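Local atomic coordinates of JamJ (Lyngbya majuscula, PDB entry 5DOZ), a protein that binds NADPH as the enoyl reductase domain of a polyketide synthase and is linked to an unusual cyclopropane-forming reaction. Residues A[293-298]-A[302-307]; A[140-145]-A[168-173]; A[132-137]-A[307-312]. All coordinates share one frame; numbering follows the deposited sequence.

Interaction 1. Residues A[293-298]-A[302-307]; sequences KKLIQC and KELHPL
A Schellman motif ends the short helix 296-300, its bond from Glu303 N to Cys298 O closing the helix as the chain turns into the loop that leads to strand 309-313. Lys302, with its positive phi of 51°, is the C-prime residue that lets the backbone reverse. Leu304 N is an added donor to the same oxygen, so two amides grip the carbonyl of Cys298 from different directions. Glu303 N lies 2.8 Å from Cys298 O, nearly in line with the carbonyl bond, whereas Leu304 N approaches Cys298 O from above the carbonyl plane at 3.2 Å, with an almost straight N-H...O angle of 168°. The carboxylate arm of Glu303 runs out extended beyond CG, bringing OE1 to 3.7 Å from Cys298 CA.

Beneath the cap, the apolar contact is carried by Leu304, whose CG stands beside its backbone N (chi1 -65°) and whose side chain heads for the helix. Leu304 also touches Leu174 of helix 166-177, while Leu295, at the N-cap position of helix 296-300, rests on Tyr143. The methyl CD1 of Leu304 lies against Cys298 and Leu295, three residues apart: 3.6 Å to Cys298 CB and 3.8 Å to Leu295 CD2.

Interaction 2. Residues A[140-145]-A[168-173]; sequences FTAYHG and GQAAIQ. With NDP (NADPH dihydro-nicotinamide-adenine-dinucleotide phosphate), chain E.
Ala142 points its methyl toward helix 166-177, where it settles against the backbone between Ala170 and Ala171. Ala142 CB is 3.6 Å from Ala171 N, in van der Waals contact with the main chain. The methyl of Ala170 also points across and meets Ala142 CB at 4.0 Å, while that of Ala171 lies to one side of the approach, with its CB 3.9 Å from Ala142 CB. Where only methyls meet, the CA atoms of Ala142 and Ala171 are 4.9 Å apart, and no hydrogen bond joins the two segments.

Helix 166-177 follows the first strand, 157-160, of the Rossmann-type nucleotide-binding fold, and helix 136-149 packs against it beside the nicotinamide end of NADPH. One residue before Ala142, Thr141 turns to the cofactor. Its OG1 stands beside the backbone N (chi1 -55°), where it bonds to Ile137 O one helical turn back. Thr141 OG1 also lies 3.3 Å from NDP C4N, the carbon of NADPH that carries the transferable hydride. The methyl, Thr141 CG2, touches NDP C4N at 3.9 Å, so both branches of the side chain meet the ring. Replaced by an alanine, Thr141 would lose OG1 and CG2, which would probably leave Ile137 O without this bond and C4N of NADPH without its contact on this side. On another side of helix 136-149, Phe140 packs against Tyr288 and Ile291 of helix 287-293.

Interaction 3. Residues A[132-137]-A[307-312]; sequences AATIPI and LVYKTF
Leu307 meets Thr134 first through its backbone: Leu307 N donates a hydrogen bond to Thr134 OG1 at 2.9 Å, with an N-H...O angle of 148°. That hydroxyl sits between the backbone N and the carbonyl carbon of its own residue (chi1 70°), and it is also bonded to Glu131 O, so one small polar group ties together the end of helix 129-132 and the chain entering strand 309-313. Both of these partners are main-chain atoms, which fixes the rotation of the threonine and satisfies a hydroxyl that is buried.

The side chain of Leu307 then runs alongside the threonine backbone. Its CB lies 3.8 Å from Thr134 CB, and farther out Leu307 CD1 comes to 3.5 Å from Thr134 O, an apolar branch resting against a carbonyl oxygen. Val308 turns its side chain the other way. At Tyr309, where the strand begins, the CB bond points toward Thr134, and the two side chains cross at about a right angle. The methyl CG2 of Thr134 is 3.9 Å from Tyr309 CB and approaches the ring obliquely near CG and CD1, at 4.1 Å from each. Thr134 thus divides its work, the hydroxyl holding Leu307 and the methyl packing on Tyr309.

Beyond Tyr309 the strand moves off from the 132-137 segment. Val308, Lys310 and Phe312 pair through the backbone with strand 332-336, which runs parallel, and Phe312 sets its ring against Tyr323 of helix 317-326. The turn from Ala132 to Ile135, a type I beta turn, lies between helix 129-132, whose Ile130 packs on Tyr309 and Thr311, and helix 136-149, where Ile137 touches NADPH and Pro136 leans on strand 99-103.

In the fold
The three contacts lie 12 to 14 Å apart, centre to centre, around helices 136-149 and 166-177. Along the chain, interaction 3 spans the other two: it opens at 132-137 and closes at 307-312, with interaction 2 and then interaction 1 falling in series between. Interactions 2 and 3 share helix 136-149, and interactions 1 and 3 share Leu307. Gln173 connects 168-173 to 302-307 through a probable hydrogen bond from His305 N to its OE1, and Leu307 packs on Gln169 and Gln173. The loop returning from the nucleotide-binding part to the sheet with strands 309-313 and 332-336 is thereby fastened beside the two helices that flank NADPH.

Interaction 1. Residues A[293-298]-A[302-307]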
loop_
_atom_site.group_PDB
_atom_site.type_symbol
_atom_site.label_atom_id
_atom_site.label_comp_id
_atom_site.label_asym_id
_atom_site.label_seq_id
_atom_site.Cartn_x
_atom_site.Cartn_y
_atom_site.Cartn_z
ATOM N N LYS A 293 -14.234 -5.248 7.283
ATOM C CA LYS A 293 -15.318 -5.204 8.264
ATOM C C LYS A 293 -15.045 -4.187 9.373
ATOM O O LYS A 293 -15.976 -3.632 9.958
ATOM C CB LYS A 293 -15.523 -6.580 8.894
ATOM C CG LYS A 293 -16.690 -7.373 8.332
ATOM C CD LYS A 293 -17.118 -8.461 9.306
ATOM C CE LYS A 293 -17.755 -7.861 10.555
ATOM N NZ LYS A 293 -17.767 -8.810 11.701
ATOM N N LYS A 294 -13.767 -3.959 9.661
ATOM C CA LYS A 294 -13.368 -3.033 10.715
ATOM C C LYS A 294 -13.098 -1.638 10.159
ATOM O O LYS A 294 -12.756 -0.727 10.914
ATOM C CB LYS A 294 -12.144 -3.564 11.482
ATOM C CG LYS A 294 -12.236 -5.043 11.858
ATOM C CD LYS A 294 -11.719 -5.319 13.261
ATOM C CE LYS A 294 -11.396 -6.794 13.476
ATOM N NZ LYS A 294 -10.069 -7.152 12.892
ATOM N N LEU A 295 -13.264 -1.472 8.846
ATOM C CA LEU A 295 -12.971 -0.197 8.184
ATOM C C LEU A 295 -14.141 0.451 7.455
ATOM O O LEU A 295 -14.222 1.681 7.412
ATOM C CB LEU A 295 -11.786 -0.331 7.214
ATOM C CG LEU A 295 -10.350 -0.303 7.747
ATOM C CD1 LEU A 295 -9.369 -0.397 6.584
ATOM C CD2 LEU A 295 -10.055 0.936 8.580
ATOM N N ILE A 296 -15.031 -0.359 6.877
ATOM C CA ILE A 296 -16.090 0.159 5.992
ATOM C C ILE A 296 -17.014 1.180 6.666
ATOM O O ILE A 296 -17.445 2.139 6.026
ATOM C CB ILE A 296 -16.924 -0.962 5.300
ATOM C CG1 ILE A 296 -17.803 -0.364 4.183
ATOM C CG2 ILE A 296 -17.751 -1.747 6.314
ATOM C CD1 ILE A 296 -18.501 -1.364 3.281
ATOM N N GLN A 297 -17.304 0.973 7.947
ATOM C CA GLN A 297 -18.214 1.849 8.681
ATOM C C GLN A 297 -17.617 3.241 8.895
ATOM O O GLN A 297 -18.341 4.228 8.886
ATOM C CB GLN A 297 -18.636 1.210 10.008
ATOM C CG GLN A 297 -19.530 -0.015 9.833
ATOM C CD GLN A 297 -19.466 -0.994 10.995
ATOM O OE1 GLN A 297 -18.708 -0.809 11.951
ATOM N NE2 GLN A 297 -20.268 -2.049 10.915
ATOM N N CYS A 298 -16.297 3.306 9.065
ATOM C CA CYS A 298 -15.582 4.579 9.164
ATOM C C CYS A 298 -15.706 5.410 7.872
ATOM O O CYS A 298 -15.912 6.626 7.928
ATOM C CB CYS A 298 -14.105 4.349 9.506
ATOM S SG CYS A 298 -13.756 3.048 10.720
ATOM N N LYS A 302 -18.051 8.807 7.111
ATOM C CA LYS A 302 -17.091 9.842 6.694
ATOM C C LYS A 302 -16.121 10.271 7.794
ATOM O O LYS A 302 -15.771 11.449 7.920
ATOM C CB LYS A 302 -17.810 11.046 6.063
ATOM C CG LYS A 302 -18.409 10.753 4.694
ATOM C CD LYS A 302 -19.006 11.999 4.053
ATOM C CE LYS A 302 -19.288 11.754 2.574
ATOM N NZ LYS A 302 -19.881 12.932 1.882
ATOM N N GLU A 303 -15.694 9.290 8.585
ATOM C CA GLU A 303 -14.682 9.484 9.613
ATOM C C GLU A 303 -13.296 9.252 9.001
ATOM O O GLU A 303 -12.321 9.905 9.377
ATOM C CB GLU A 303 -14.958 8.559 10.808
ATOM C CG GLU A 303 -16.297 8.854 11.486
ATOM C CD GLU A 303 -16.778 7.768 12.442
ATOM O OE1 GLU A 303 -16.811 6.577 12.061
ATOM O OE2 GLU A 303 -17.158 8.116 13.582
ATOM N N LEU A 304 -13.220 8.322 8.051
ATOM C CA LEU A 304 -12.043 8.180 7.201
ATOM C C LEU A 304 -12.408 8.626 5.791
ATOM O O LEU A 304 -13.573 8.556 5.394
ATOM C CB LEU A 304 -11.518 6.739 7.192
ATOM C CG LEU A 304 -10.963 6.128 8.482
ATOM C CD1 LEU A 304 -10.727 4.638 8.265
ATOM C CD2 LEU A 304 -9.685 6.822 8.944
ATOM N N HIS A 305 -11.411 9.095 5.049
ATOM C CA HIS A 305 -11.636 9.663 3.731
ATOM C C HIS A 305 -10.696 9.062 2.691
ATOM O O HIS A 305 -9.603 8.608 3.036
ATOM C CB HIS A 305 -11.466 11.192 3.776
ATOM C CG HIS A 305 -12.487 11.884 4.626
ATOM N ND1 HIS A 305 -12.202 12.375 5.883
ATOM C CD2 HIS A 305 -13.799 12.144 4.410
ATOM C CE1 HIS A 305 -13.290 12.917 6.400
ATOM N NE2 HIS A 305 -14.273 12.789 5.527
ATOM N N PRO A 306 -11.121 9.053 1.413
ATOM C CA PRO A 306 -10.206 8.694 0.337
ATOM C C PRO A 306 -8.976 9.590 0.375
ATOM O O PRO A 306 -9.045 10.721 0.862
ATOM C CB PRO A 306 -11.022 8.964 -0.936
ATOM C CG PRO A 306 -12.220 9.751 -0.502
ATOM C CD PRO A 306 -12.480 9.322 0.906
ATOM N N LEU A 307 -7.855 9.082 -0.118
ATOM C CA LEU A 307 -6.629 9.861 -0.162
ATOM C C LEU A 307 -6.693 10.931 -1.256
ATOM O O LEU A 307 -7.519 10.845 -2.168
ATOM C CB LEU A 307 -5.420 8.941 -0.387
ATOM C CG LEU A 307 -5.183 7.786 0.595
ATOM C CD1 LEU A 307 -3.931 7.025 0.204
ATOM C CD2 LEU A 307 -5.097 8.264 2.038
#

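Interaction 2. Residues A[140-145]-A[168-173]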
loop_
_atom_site.group_PDB
_atom_site.type_symbol
_atom_site.label_atom_id
_atom_site.label_comp_id
_atom_site.label_asym_id
_atom_site.label_seq_id
_atom_site.Cartn_x
_atom_site.Cartn_y
_atom_site.Cartn_z
ATOM N N PHE A 140 -5.402 -0.957 4.160
ATOM C CA PHE A 140 -5.238 -2.323 4.676
ATOM C C PHE A 140 -3.833 -2.563 5.233
ATOM O O PHE A 140 -3.688 -3.259 6.236
ATOM C CB PHE A 140 -5.577 -3.379 3.618
ATOM C CG PHE A 140 -7.055 -3.542 3.354
ATOM C CD1 PHE A 140 -7.854 -2.451 3.011
ATOM C CD2 PHE A 140 -7.643 -4.796 3.420
ATOM C CE1 PHE A 140 -9.206 -2.609 2.758
ATOM C CE2 PHE A 140 -8.998 -4.966 3.165
ATOM C CZ PHE A 140 -9.778 -3.871 2.829
ATOM N N THR A 141 -2.811 -1.992 4.591
ATOM C CA THR A 141 -1.439 -2.075 5.108
ATOM C C THR A 141 -1.307 -1.268 6.402
ATOM O O THR A 141 -0.758 -1.757 7.391
ATOM C CB THR A 141 -0.393 -1.585 4.083
ATOM O OG1 THR A 141 -0.552 -2.305 2.853
ATOM C CG2 THR A 141 1.039 -1.782 4.604
ATOM N N ALA A 142 -1.821 -0.039 6.385
ATOM C CA ALA A 142 -1.778 0.833 7.556
ATOM C C ALA A 142 -2.542 0.223 8.720
ATOM O O ALA A 142 -2.039 0.192 9.845
ATOM C CB ALA A 142 -2.312 2.217 7.225
ATOM N N TYR A 143 -3.743 -0.287 8.445
ATOM C CA TYR A 143 -4.551 -0.908 9.486
ATOM C C TYR A 143 -3.851 -2.120 10.084
ATOM O O TYR A 143 -3.711 -2.209 11.309
ATOM C CB TYR A 143 -5.955 -1.295 8.996
ATOM C CG TYR A 143 -6.815 -1.875 10.108
ATOM C CD1 TYR A 143 -6.687 -3.220 10.492
ATOM C CD2 TYR A 143 -7.729 -1.079 10.799
ATOM C CE1 TYR A 143 -7.455 -3.751 11.524
ATOM C CE2 TYR A 143 -8.505 -1.607 11.832
ATOM C CZ TYR A 143 -8.361 -2.941 12.188
ATOM O OH TYR A 143 -9.119 -3.473 13.208
ATOM N N HIS A 144 -3.418 -3.051 9.232
ATOM C CA HIS A 144 -2.776 -4.272 9.718
ATOM C C HIS A 144 -1.545 -3.958 10.574
ATOM O O HIS A 144 -1.411 -4.468 11.690
ATOM C CB HIS A 144 -2.414 -5.215 8.570
ATOM C CG HIS A 144 -1.954 -6.566 9.025
ATOM N ND1 HIS A 144 -2.792 -7.468 9.646
ATOM C CD2 HIS A 144 -0.746 -7.173 8.943
ATOM C CE1 HIS A 144 -2.117 -8.567 9.934
ATOM N NE2 HIS A 144 -0.873 -8.413 9.519
ATOM N N GLY A 145 -0.662 -3.114 10.049
ATOM C CA GLY A 145 0.552 -2.719 10.755
ATOM C C GLY A 145 0.280 -2.066 12.100
ATOM O O GLY A 145 0.753 -2.544 13.130
ATOM N N GLY A 168 1.655 5.957 3.840
ATOM C CA GLY A 168 1.887 6.919 4.910
ATOM C C GLY A 168 0.684 7.810 5.142
ATOM O O GLY A 168 0.336 8.109 6.288
ATOM N N GLN A 169 0.042 8.221 4.050
ATOM C CA GLN A 169 -1.163 9.048 4.119
ATOM C C GLN A 169 -2.329 8.337 4.807
ATOM O O GLN A 169 -3.081 8.960 5.563
ATOM C CB GLN A 169 -1.570 9.530 2.720
ATOM C CG GLN A 169 -0.726 10.686 2.206
ATOM C CD GLN A 169 -1.110 12.001 2.847
ATOM O OE1 GLN A 169 -2.201 12.509 2.621
ATOM N NE2 GLN A 169 -0.219 12.556 3.657
ATOM N N ALA A 170 -2.481 7.040 4.547
ATOM C CA ALA A 170 -3.532 6.260 5.206
ATOM C C ALA A 170 -3.244 6.123 6.700
ATOM O O ALA A 170 -4.128 6.335 7.534
ATOM C CB ALA A 170 -3.683 4.898 4.552
ATOM N N ALA A 171 -1.995 5.792 7.026
ATOM C CA ALA A 171 -1.555 5.666 8.411
ATOM C C ALA A 171 -1.780 6.962 9.199
ATOM O O ALA A 171 -2.179 6.913 10.356
ATOM C CB ALA A 171 -0.092 5.236 8.465
ATOM N N ILE A 172 -1.524 8.109 8.567
ATOM C CA ILE A 172 -1.851 9.407 9.149
ATOM C C ILE A 172 -3.321 9.439 9.571
ATOM O O ILE A 172 -3.617 9.625 10.744
ATOM C CB ILE A 172 -1.538 10.576 8.183
ATOM C CG1 ILE A 172 -0.032 10.843 8.137
ATOM C CG2 ILE A 172 -2.270 11.846 8.610
ATOM C CD1 ILE A 172 0.396 11.723 6.979
ATOM N N GLN A 173 -4.229 9.238 8.616
ATOM C CA GLN A 173 -5.668 9.222 8.900
ATOM C C GLN A 173 -6.041 8.260 10.024
ATOM O O GLN A 173 -6.824 8.606 10.898
ATOM C CB GLN A 173 -6.474 8.874 7.648
ATOM C CG GLN A 173 -6.670 10.037 6.694
ATOM C CD GLN A 173 -7.795 9.789 5.707
ATOM O OE1 GLN A 173 -8.956 9.666 6.096
ATOM N NE2 GLN A 173 -7.458 9.724 4.422
HETATM P PA NDP E . 4.868 5.677 -2.502
HETATM O O1A NDP E . 5.699 5.678 -3.770
HETATM O O2A NDP E . 3.519 6.344 -2.480
HETATM O O5B NDP E . 5.730 6.363 -1.329
HETATM C C5B NDP E . 7.137 6.546 -1.427
HETATM C C4B NDP E . 7.481 7.763 -0.587
HETATM O O4B NDP E . 8.825 7.637 -0.110
HETATM C C3B NDP E . 7.424 9.070 -1.371
HETATM O O3B NDP E . 6.167 9.738 -1.225
HETATM C C2B NDP E . 8.499 9.906 -0.727
HETATM O O2B NDP E . 7.886 10.736 0.247
HETATM C C1B NDP E . 9.402 8.933 0.010
HETATM N N9A NDP E . 10.758 8.912 -0.569
HETATM C C8A NDP E . 11.071 8.887 -1.875
HETATM N N7A NDP E . 12.412 8.868 -2.039
HETATM C C5A NDP E . 12.972 8.880 -0.814
HETATM C C6A NDP E . 14.344 8.868 -0.257
HETATM N N6A NDP E . 15.421 8.836 -1.071
HETATM N N1A NDP E . 14.484 8.889 1.093
HETATM C C2A NDP E . 13.426 8.919 1.925
HETATM N N3A NDP E . 12.157 8.929 1.480
HETATM C C4A NDP E . 11.875 8.909 0.152
HETATM O O3 NDP E . 4.757 4.163 -1.964
HETATM P PN NDP E . 3.693 3.592 -0.900
HETATM O O1N NDP E . 3.333 4.652 0.097
HETATM O O2N NDP E . 2.601 2.882 -1.651
HETATM O O5D NDP E . 4.548 2.468 -0.122
HETATM C C5D NDP E . 5.765 2.787 0.566
HETATM C C4D NDP E . 6.644 1.543 0.700
HETATM O O4D NDP E . 5.926 0.470 1.315
HETATM C C3D NDP E . 7.106 1.008 -0.640
HETATM O O3D NDP E . 8.452 0.565 -0.477
HETATM C C2D NDP E . 6.187 -0.167 -0.919
HETATM O O2D NDP E . 6.751 -1.155 -1.795
HETATM C C1D NDP E . 5.919 -0.691 0.480
HETATM N N1N NDP E . 4.631 -1.376 0.589
HETATM C C2N NDP E . 4.599 -2.554 1.228
HETATM C C3N NDP E . 3.401 -3.139 1.622
HETATM C C7N NDP E . 3.422 -4.324 2.546
HETATM O O7N NDP E . 2.513 -5.138 2.534
HETATM N N7N NDP E . 4.449 -4.462 3.380
HETATM C C4N NDP E . 2.100 -2.670 1.002
HETATM C C5N NDP E . 2.249 -1.333 0.435
HETATM C C6N NDP E . 3.500 -0.777 0.169
HETATM P P2B NDP E . 8.589 12.082 0.745
HETATM O O1X NDP E . 8.784 12.904 -0.509
HETATM O O2X NDP E . 7.571 12.623 1.700
HETATM O O3X NDP E . 9.869 11.628 1.401
#

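Interaction 3. Residues A[132-137]-A[307-312]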
loop_
_atom_site.group_PDB
_atom_site.type_symbol
_atom_site.label_atom_id
_atom_site.label_comp_id
_atom_site.label_asym_id
_atom_site.label_seq_id
_atom_site.Cartn_x
_atom_site.Cartn_y
_atom_site.Cartn_z
ATOM N N ALA A 132 -12.538 5.359 -4.244
ATOM C CA ALA A 132 -12.371 4.040 -3.635
ATOM C C ALA A 132 -11.077 3.350 -4.062
ATOM O O ALA A 132 -10.589 2.465 -3.369
ATOM C CB ALA A 132 -13.570 3.159 -3.958
ATOM N N ALA A 133 -10.540 3.750 -5.211
ATOM C CA ALA A 133 -9.271 3.230 -5.714
ATOM C C ALA A 133 -8.066 3.629 -4.854
ATOM O O ALA A 133 -7.003 3.012 -4.965
ATOM C CB ALA A 133 -9.057 3.658 -7.161
ATOM N N THR A 134 -8.232 4.644 -4.003
ATOM C CA THR A 134 -7.161 5.091 -3.098
ATOM C C THR A 134 -7.128 4.335 -1.762
ATOM O O THR A 134 -6.295 4.635 -0.898
ATOM C CB THR A 134 -7.258 6.603 -2.775
ATOM O OG1 THR A 134 -8.397 6.847 -1.937
ATOM C CG2 THR A 134 -7.354 7.455 -4.049
ATOM N N ILE A 135 -8.014 3.357 -1.594
ATOM C CA ILE A 135 -8.216 2.720 -0.282
ATOM C C ILE A 135 -7.418 1.427 0.003
ATOM O O ILE A 135 -6.714 1.364 1.009
ATOM C CB ILE A 135 -9.723 2.512 0.027
ATOM C CG1 ILE A 135 -10.406 3.869 0.236
ATOM C CG2 ILE A 135 -9.920 1.621 1.252
ATOM C CD1 ILE A 135 -11.907 3.784 0.453
ATOM N N PRO A 136 -7.524 0.403 -0.872
ATOM C CA PRO A 136 -7.130 -0.961 -0.471
ATOM C C PRO A 136 -5.723 -1.116 0.112
ATOM O O PRO A 136 -5.586 -1.266 1.322
ATOM C CB PRO A 136 -7.293 -1.766 -1.763
ATOM C CG PRO A 136 -8.320 -1.012 -2.535
ATOM C CD PRO A 136 -8.020 0.429 -2.259
ATOM N N ILE A 137 -4.688 -1.095 -0.719
ATOM C CA ILE A 137 -3.329 -1.292 -0.209
ATOM C C ILE A 137 -2.928 -0.303 0.901
ATOM O O ILE A 137 -2.437 -0.734 1.940
ATOM C CB ILE A 137 -2.261 -1.337 -1.331
ATOM C CG1 ILE A 137 -2.493 -2.529 -2.272
ATOM C CG2 ILE A 137 -0.855 -1.376 -0.745
ATOM C CD1 ILE A 137 -2.782 -3.854 -1.594
ATOM N N LEU A 307 -7.855 9.082 -0.118
ATOM C CA LEU A 307 -6.629 9.861 -0.162
ATOM C C LEU A 307 -6.693 10.931 -1.256
ATOM O O LEU A 307 -7.519 10.845 -2.168
ATOM C CB LEU A 307 -5.420 8.941 -0.387
ATOM C CG LEU A 307 -5.183 7.786 0.595
ATOM C CD1 LEU A 307 -3.931 7.025 0.204
ATOM C CD2 LEU A 307 -5.097 8.264 2.038
ATOM N N VAL A 308 -5.828 11.937 -1.146
ATOM C CA VAL A 308 -5.589 12.883 -2.234
ATOM C C VAL A 308 -4.974 12.110 -3.394
ATOM O O VAL A 308 -4.111 11.246 -3.191
ATOM C CB VAL A 308 -4.640 14.025 -1.794
ATOM C CG1 VAL A 308 -4.181 14.856 -2.989
ATOM C CG2 VAL A 308 -5.321 14.918 -0.761
ATOM N N TYR A 309 -5.418 12.403 -4.609
ATOM C CA TYR A 309 -4.937 11.658 -5.765
ATOM C C TYR A 309 -4.830 12.506 -7.025
ATOM O O TYR A 309 -5.529 13.507 -7.173
ATOM C CB TYR A 309 -5.826 10.430 -6.022
ATOM C CG TYR A 309 -7.215 10.772 -6.507
ATOM C CD1 TYR A 309 -8.217 11.151 -5.613
ATOM C CD2 TYR A 309 -7.527 10.727 -7.867
ATOM C CE1 TYR A 309 -9.489 11.480 -6.061
ATOM C CE2 TYR A 309 -8.794 11.051 -8.318
ATOM C CZ TYR A 309 -9.768 11.420 -7.412
ATOM O OH TYR A 309 -11.024 11.740 -7.860
ATOM N N LYS A 310 -3.941 12.084 -7.918
ATOM C CA LYS A 310 -3.879 12.588 -9.281
ATOM C C LYS A 310 -4.272 11.446 -10.223
ATOM O O LYS A 310 -3.944 10.279 -9.966
ATOM C CB LYS A 310 -2.469 13.105 -9.601
ATOM C CG LYS A 310 -2.316 13.694 -10.998
ATOM C CD LYS A 310 -0.980 14.403 -11.197
ATOM C CE LYS A 310 -0.842 14.868 -12.642
ATOM N NZ LYS A 310 0.301 15.797 -12.869
ATOM N N THR A 311 -4.966 11.793 -11.307
ATOM C CA THR A 311 -5.466 10.827 -12.285
ATOM C C THR A 311 -4.736 10.930 -13.624
ATOM O O THR A 311 -4.455 12.031 -14.095
ATOM C CB THR A 311 -6.980 11.031 -12.524
ATOM O OG1 THR A 311 -7.708 10.589 -11.372
ATOM C CG2 THR A 311 -7.466 10.255 -13.734
ATOM N N PHE A 312 -4.452 9.772 -14.224
ATOM C CA PHE A 312 -3.929 9.661 -15.586
ATOM C C PHE A 312 -4.845 8.763 -16.437
ATOM O O PHE A 312 -5.372 7.771 -15.930
ATOM C CB PHE A 312 -2.526 9.048 -15.571
ATOM C CG PHE A 312 -1.457 9.956 -15.014
ATOM C CD1 PHE A 312 -1.201 9.997 -13.648
ATOM C CD2 PHE A 312 -0.687 10.748 -15.865
ATOM C CE1 PHE A 312 -0.215 10.825 -13.136
ATOM C CE2 PHE A 312 0.300 11.580 -15.359
ATOM C CZ PHE A 312 0.540 11.616 -13.992
#